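PDB 2WY3: protein UL16 from Human herpesvirus 5 strain ad169, which helps the virus evade natural killer cells by blocking the binding of the host ligands ULBP1 and ULBP2 to the receptor KLRK1 and retaining such ligands inside the cell. Local coordinates for residues L19-M33 / T122-L135. Numbering follows the deposited sequence.
Sequences LASIHPGETWTLHGM and TKIIERLYVRLGSL
Thr27–His31 runs parallel to Glu126–Arg131, laced to it by alternating backbone bonds: Glu26 O takes Arg127 N, Arg127 O takes Trp28 N, Trp28 O takes Tyr129 N (2.8 Å), Tyr129 O takes Leu30 N and Leu30 O takes Arg131 N. Gly32 N to Arg131 O closes the ladder at one end; at the other, where the second strand turns its corner at Ile125, Gly25 N reaches Ile124 O (2.9 Å). Just before the corner, a water accepts from Ile124 N and donates to His23 O.

Arg127 ties the loop before the first strand to the ladder. Its chain bends at chi3 (-70°), bringing one face of the guanidinium against Pro24 CG, 3.5 Å from Arg127 NH1. At the edge, Arg127 NH2 makes a weak bond to Leu19 O (2.9 Å), while Arg127 NH1 gives to a water that donates to Ala20 O and Ile22 O; Arg127 NE salt-bridges Asp113. Trp28 NE1 donates to Glu126 OE2 (2.9 Å) on its anti side but tilted from the carboxylate plane, ring and carboxylate planes 47° apart. Leu128 CD1 sits over the six-membered ring of Trp28, 3.7 Å from its centroid, a CH-pi contact. Met33 O, buried by the contact, has no polar partner in the model.

Another protein's chain packs on Trp28, Leu30 and Met33. Strand 27-31 edges the mixed sheet, strand 121-131 separating it from antiparallel strand 110-118; Glu126, Leu128 and Val130 pack on strand 34-41 of the second sheet, a beta-sandwich consistent with the immunoglobulin-like E-set clan, in UL16's predicted extracellular part.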
loop_
_atom_site.group_PDB
_atom_site.type_symbol
_atom_site.label_atom_id
_atom_site.label_comp_id
_atom_site.label_asym_id
_atom_site.label_seq_id
_atom_site.Cartn_x
_atom_site.Cartn_y
_atom_site.Cartn_z
ATOM N N LEU B 19 26.470 -4.478 -4.349
ATOM C CA LEU B 19 25.063 -4.857 -4.164
ATOM C C LEU B 19 24.677 -6.141 -4.897
ATOM O O LEU B 19 23.907 -6.945 -4.374
ATOM C CB LEU B 19 24.119 -3.723 -4.585
ATOM C CG LEU B 19 24.186 -2.454 -3.737
ATOM C CD1 LEU B 19 23.246 -1.397 -4.308
ATOM C CD2 LEU B 19 23.844 -2.764 -2.293
ATOM N N ALA B 20 25.187 -6.330 -6.111
ATOM C CA ALA B 20 24.797 -7.498 -6.899
ATOM C C ALA B 20 25.016 -8.817 -6.150
ATOM O O ALA B 20 24.186 -9.723 -6.233
ATOM C CB ALA B 20 25.520 -7.519 -8.245
ATOM N N SER B 21 26.128 -8.912 -5.424
ATOM C CA SER B 21 26.508 -10.146 -4.734
ATOM C C SER B 21 25.859 -10.367 -3.358
ATOM O O SER B 21 25.990 -11.444 -2.771
ATOM C CB SER B 21 28.037 -10.245 -4.617
ATOM O OG SER B 21 28.546 -9.229 -3.761
ATOM N N ILE B 22 25.163 -9.364 -2.843
ATOM C CA ILE B 22 24.500 -9.509 -1.551
ATOM C C ILE B 22 23.253 -10.382 -1.696
ATOM O O ILE B 22 22.487 -10.212 -2.640
ATOM C CB ILE B 22 24.110 -8.120 -0.982
ATOM C CG1 ILE B 22 25.381 -7.342 -0.622
ATOM C CG2 ILE B 22 23.184 -8.264 0.240
ATOM C CD1 ILE B 22 25.123 -5.900 -0.202
ATOM N N HIS B 23 23.073 -11.337 -0.782
ATOM C CA HIS B 23 21.883 -12.192 -0.780
ATOM C C HIS B 23 20.705 -11.436 -0.178
ATOM O O HIS B 23 20.740 -11.089 1.004
ATOM C CB HIS B 23 22.146 -13.444 0.068
ATOM C CG HIS B 23 21.052 -14.464 -0.012
ATOM N ND1 HIS B 23 20.064 -14.571 0.943
ATOM C CD2 HIS B 23 20.798 -15.430 -0.928
ATOM C CE1 HIS B 23 19.235 -15.548 0.609
ATOM N NE2 HIS B 23 19.656 -16.083 -0.522
ATOM N N PRO B 24 19.651 -11.201 -0.972
ATOM C CA PRO B 24 18.495 -10.441 -0.472
ATOM C C PRO B 24 17.600 -11.287 0.420
ATOM O O PRO B 24 17.552 -12.511 0.270
ATOM C CB PRO B 24 17.719 -10.076 -1.751
ATOM C CG PRO B 24 18.687 -10.305 -2.877
ATOM C CD PRO B 24 19.544 -11.460 -2.419
ATOM N N GLY B 25 16.878 -10.637 1.323
ATOM C CA GLY B 25 15.952 -11.343 2.187
ATOM C C GLY B 25 14.812 -11.989 1.405
ATOM O O GLY B 25 14.299 -13.042 1.777
ATOM N N GLU B 26 14.421 -11.356 0.307
ATOM C CA GLU B 26 13.333 -11.838 -0.541
ATOM C C GLU B 26 13.635 -11.255 -1.923
ATOM O O GLU B 26 14.138 -10.144 -2.020
ATOM C CB GLU B 26 11.993 -11.296 -0.051
ATOM C CG GLU B 26 10.827 -11.628 -0.954
ATOM C CD GLU B 26 9.485 -11.249 -0.353
ATOM O OE1 GLU B 26 9.449 -10.741 0.793
ATOM O OE2 GLU B 26 8.461 -11.471 -1.032
ATOM N N THR B 27 13.290 -11.982 -2.985
ATOM C CA THR B 27 13.621 -11.529 -4.340
ATOM C C THR B 27 12.615 -12.060 -5.367
ATOM O O THR B 27 12.263 -13.244 -5.347
ATOM C CB THR B 27 15.064 -11.937 -4.705
ATOM O OG1 THR B 27 15.408 -11.449 -6.007
ATOM C CG2 THR B 27 15.220 -13.452 -4.652
ATOM N N TRP B 28 12.136 -11.179 -6.244
ATOM C CA TRP B 28 11.104 -11.536 -7.210
ATOM C C TRP B 28 11.144 -10.608 -8.403
ATOM O O TRP B 28 11.934 -9.657 -8.421
ATOM C CB TRP B 28 9.724 -11.531 -6.554
ATOM C CG TRP B 28 9.332 -10.220 -5.969
ATOM C CD1 TRP B 28 10.019 -9.490 -5.036
ATOM C CD2 TRP B 28 8.147 -9.484 -6.262
ATOM N NE1 TRP B 28 9.329 -8.337 -4.736
ATOM C CE2 TRP B 28 8.173 -8.313 -5.473
ATOM C CE3 TRP B 28 7.058 -9.705 -7.105
ATOM C CZ2 TRP B 28 7.161 -7.362 -5.520
ATOM C CZ3 TRP B 28 6.050 -8.759 -7.144
ATOM C CH2 TRP B 28 6.108 -7.604 -6.356
ATOM N N THR B 29 10.328 -10.917 -9.414
ATOM C CA THR B 29 10.362 -10.218 -10.702
ATOM C C THR B 29 8.933 -9.831 -11.075
ATOM O O THR B 29 7.999 -10.626 -10.877
ATOM C CB THR B 29 10.943 -11.128 -11.835
ATOM O OG1 THR B 29 12.284 -11.510 -11.520
ATOM C CG2 THR B 29 10.933 -10.411 -13.193
ATOM N N LEU B 30 8.758 -8.604 -11.568
ATOM C CA LEU B 30 7.476 -8.169 -12.131
ATOM C C LEU B 30 7.663 -7.850 -13.604
ATOM O O LEU B 30 8.657 -7.242 -13.972
ATOM C CB LEU B 30 6.992 -6.890 -11.443
ATOM C CG LEU B 30 6.356 -7.119 -10.080
ATOM C CD1 LEU B 30 6.116 -5.785 -9.383
ATOM C CD2 LEU B 30 5.043 -7.886 -10.268
ATOM N N HIS B 31 6.690 -8.229 -14.428
ATOM C CA HIS B 31 6.688 -7.872 -15.839
ATOM C C HIS B 31 5.580 -6.866 -16.102
ATOM O O HIS B 31 4.407 -7.182 -15.915
ATOM C CB HIS B 31 6.464 -9.116 -16.705
ATOM C CG HIS B 31 7.587 -10.099 -16.647
ATOM N ND1 HIS B 31 8.657 -10.057 -17.514
ATOM C CD2 HIS B 31 7.813 -11.147 -15.821
ATOM C CE1 HIS B 31 9.493 -11.040 -17.227
ATOM N NE2 HIS B 31 9.003 -11.717 -16.205
ATOM N N GLY B 32 5.948 -5.655 -16.512
ATOM C CA GLY B 32 4.966 -4.649 -16.896
ATOM C C GLY B 32 4.505 -3.789 -15.731
ATOM O O GLY B 32 3.607 -2.962 -15.868
ATOM N N MET B 33 5.114 -3.992 -14.572
ATOM C CA MET B 33 4.744 -3.231 -13.380
ATOM C C MET B 33 5.992 -2.917 -12.558
ATOM O O MET B 33 6.900 -3.751 -12.441
ATOM C CB MET B 33 3.704 -4.007 -12.538
ATOM C CG MET B 33 3.486 -3.465 -11.115
ATOM S SD MET B 33 2.138 -4.299 -10.203
ATOM C CE MET B 33 0.751 -3.745 -11.152
ATOM N N THR B 122 25.960 -3.598 4.760
ATOM C CA THR B 122 24.785 -3.381 3.921
ATOM C C THR B 122 23.981 -4.668 3.734
ATOM O O THR B 122 24.525 -5.705 3.335
ATOM C CB THR B 122 25.190 -2.801 2.553
ATOM O OG1 THR B 122 25.887 -1.564 2.754
ATOM C CG2 THR B 122 23.967 -2.544 1.702
ATOM N N LYS B 123 22.686 -4.597 4.036
ATOM C CA LYS B 123 21.769 -5.714 3.790
ATOM C C LYS B 123 20.776 -5.310 2.723
ATOM O O LYS B 123 20.485 -4.124 2.557
ATOM C CB LYS B 123 20.979 -6.050 5.055
ATOM C CG LYS B 123 21.835 -6.160 6.301
ATOM C CD LYS B 123 22.777 -7.339 6.211
ATOM C CE LYS B 123 22.074 -8.639 6.554
ATOM N NZ LYS B 123 23.046 -9.767 6.688
ATOM N N ILE B 124 20.249 -6.293 1.997
ATOM C CA ILE B 124 19.161 -6.022 1.083
ATOM C C ILE B 124 17.948 -6.764 1.591
ATOM O O ILE B 124 17.931 -7.999 1.607
ATOM C CB ILE B 124 19.478 -6.468 -0.356
ATOM C CG1 ILE B 124 20.650 -5.647 -0.908
ATOM C CG2 ILE B 124 18.238 -6.285 -1.227
ATOM C CD1 ILE B 124 21.192 -6.154 -2.264
ATOM N N ILE B 125 16.951 -6.033 2.069
ATOM C CA ILE B 125 15.815 -6.740 2.676
ATOM C C ILE B 125 14.867 -7.282 1.614
ATOM O O ILE B 125 14.197 -8.301 1.816
ATOM C CB ILE B 125 15.071 -5.888 3.717
ATOM C CG1 ILE B 125 14.404 -4.678 3.071
ATOM C CG2 ILE B 125 16.026 -5.442 4.816
ATOM C CD1 ILE B 125 13.515 -3.917 4.053
ATOM N N GLU B 126 14.831 -6.614 0.472
ATOM C CA GLU B 126 14.003 -7.075 -0.646
ATOM C C GLU B 126 14.572 -6.588 -1.956
ATOM O O GLU B 126 15.025 -5.451 -2.059
ATOM C CB GLU B 126 12.562 -6.570 -0.494
ATOM C CG GLU B 126 11.632 -7.056 -1.594
ATOM C CD GLU B 126 10.159 -6.721 -1.342
ATOM O OE1 GLU B 126 9.767 -6.425 -0.184
ATOM O OE2 GLU B 126 9.390 -6.756 -2.323
ATOM N N ARG B 127 14.546 -7.457 -2.957
ATOM C CA ARG B 127 15.037 -7.116 -4.286
ATOM C C ARG B 127 13.921 -7.366 -5.282
ATOM O O ARG B 127 13.300 -8.433 -5.278
ATOM C CB ARG B 127 16.257 -7.972 -4.638
ATOM C CG ARG B 127 16.628 -7.956 -6.139
ATOM C CD ARG B 127 17.928 -8.725 -6.344
ATOM N NE ARG B 127 19.071 -8.001 -5.788
ATOM C CZ ARG B 127 20.273 -8.531 -5.586
ATOM N NH1 ARG B 127 20.500 -9.815 -5.860
ATOM N NH2 ARG B 127 21.247 -7.777 -5.097
ATOM N N LEU B 128 13.644 -6.371 -6.122
ATOM C CA LEU B 128 12.621 -6.523 -7.148
ATOM C C LEU B 128 13.255 -6.294 -8.510
ATOM O O LEU B 128 13.880 -5.257 -8.737
ATOM C CB LEU B 128 11.494 -5.505 -6.936
ATOM C CG LEU B 128 10.548 -5.374 -8.128
ATOM C CD1 LEU B 128 9.702 -6.660 -8.258
ATOM C CD2 LEU B 128 9.671 -4.118 -7.988
ATOM N N TYR B 129 13.112 -7.272 -9.400
ATOM C CA TYR B 129 13.481 -7.072 -10.796
ATOM C C TYR B 129 12.251 -6.608 -11.569
ATOM O O TYR B 129 11.164 -7.164 -11.403
ATOM C CB TYR B 129 13.989 -8.376 -11.399
ATOM C CG TYR B 129 15.383 -8.764 -10.952
ATOM C CD1 TYR B 129 16.505 -8.195 -11.547
ATOM C CD2 TYR B 129 15.572 -9.724 -9.962
ATOM C CE1 TYR B 129 17.785 -8.572 -11.160
ATOM C CE2 TYR B 129 16.864 -10.107 -9.560
ATOM C CZ TYR B 129 17.954 -9.518 -10.169
ATOM O OH TYR B 129 19.231 -9.867 -9.790
ATOM N N VAL B 130 12.440 -5.600 -12.419
ATOM C CA VAL B 130 11.364 -5.035 -13.238
ATOM C C VAL B 130 11.704 -5.221 -14.710
ATOM O O VAL B 130 12.810 -4.886 -15.142
ATOM C CB VAL B 130 11.191 -3.542 -12.940
ATOM C CG1 VAL B 130 10.241 -2.890 -13.947
ATOM C CG2 VAL B 130 10.714 -3.349 -11.482
ATOM N N ARG B 131 10.758 -5.772 -15.465
ATOM C CA ARG B 131 10.951 -6.046 -16.886
ATOM C C ARG B 131 9.776 -5.469 -17.654
ATOM O O ARG B 131 8.729 -5.246 -17.081
ATOM C CB ARG B 131 11.027 -7.552 -17.112
ATOM C CG ARG B 131 12.218 -8.191 -16.410
ATOM C CD ARG B 131 13.508 -7.726 -17.101
ATOM N NE ARG B 131 14.688 -8.416 -16.569
ATOM C CZ ARG B 131 15.512 -7.913 -15.655
ATOM N NH1 ARG B 131 15.299 -6.698 -15.137
ATOM N NH2 ARG B 131 16.549 -8.636 -15.243
ATOM N N LEU B 132 9.955 -5.218 -18.947
ATOM C CA LEU B 132 8.843 -4.766 -19.768
ATOM C C LEU B 132 7.819 -5.887 -19.872
ATOM O O LEU B 132 8.138 -7.053 -19.631
ATOM C CB LEU B 132 9.338 -4.377 -21.162
ATOM C CG LEU B 132 10.382 -3.260 -21.244
ATOM C CD1 LEU B 132 10.764 -3.009 -22.701
ATOM C CD2 LEU B 132 9.852 -1.986 -20.610
ATOM N N GLY B 133 6.582 -5.537 -20.209
ATOM C CA GLY B 133 5.566 -6.540 -20.451
ATOM C C GLY B 133 4.157 -6.014 -20.283
ATOM O O GLY B 133 3.949 -4.866 -19.890
ATOM N N SER B 134 3.183 -6.862 -20.587
ATOM C CA SER B 134 1.784 -6.473 -20.490
ATOM C C SER B 134 1.262 -6.684 -19.078
ATOM O O SER B 134 1.314 -7.793 -18.546
ATOM C CB SER B 134 0.935 -7.271 -21.478
ATOM O OG SER B 134 -0.447 -7.058 -21.239
ATOM N N LEU B 135 0.761 -5.609 -18.479
ATOM C CA LEU B 135 0.118 -5.684 -17.177
ATOM C C LEU B 135 -1.126 -6.561 -17.278
ATOM O O LEU B 135 -1.345 -7.449 -16.451
ATOM C CB LEU B 135 -0.250 -4.281 -16.692
ATOM C CG LEU B 135 -0.441 -4.108 -15.186
ATOM C CD1 LEU B 135 0.688 -4.791 -14.443
ATOM C CD2 LEU B 135 -0.498 -2.634 -14.830
HETATM O O HOH W 1 22.672 -11.604 -5.155
HETATM O O HOH W 2 20.871 -9.021 2.680
#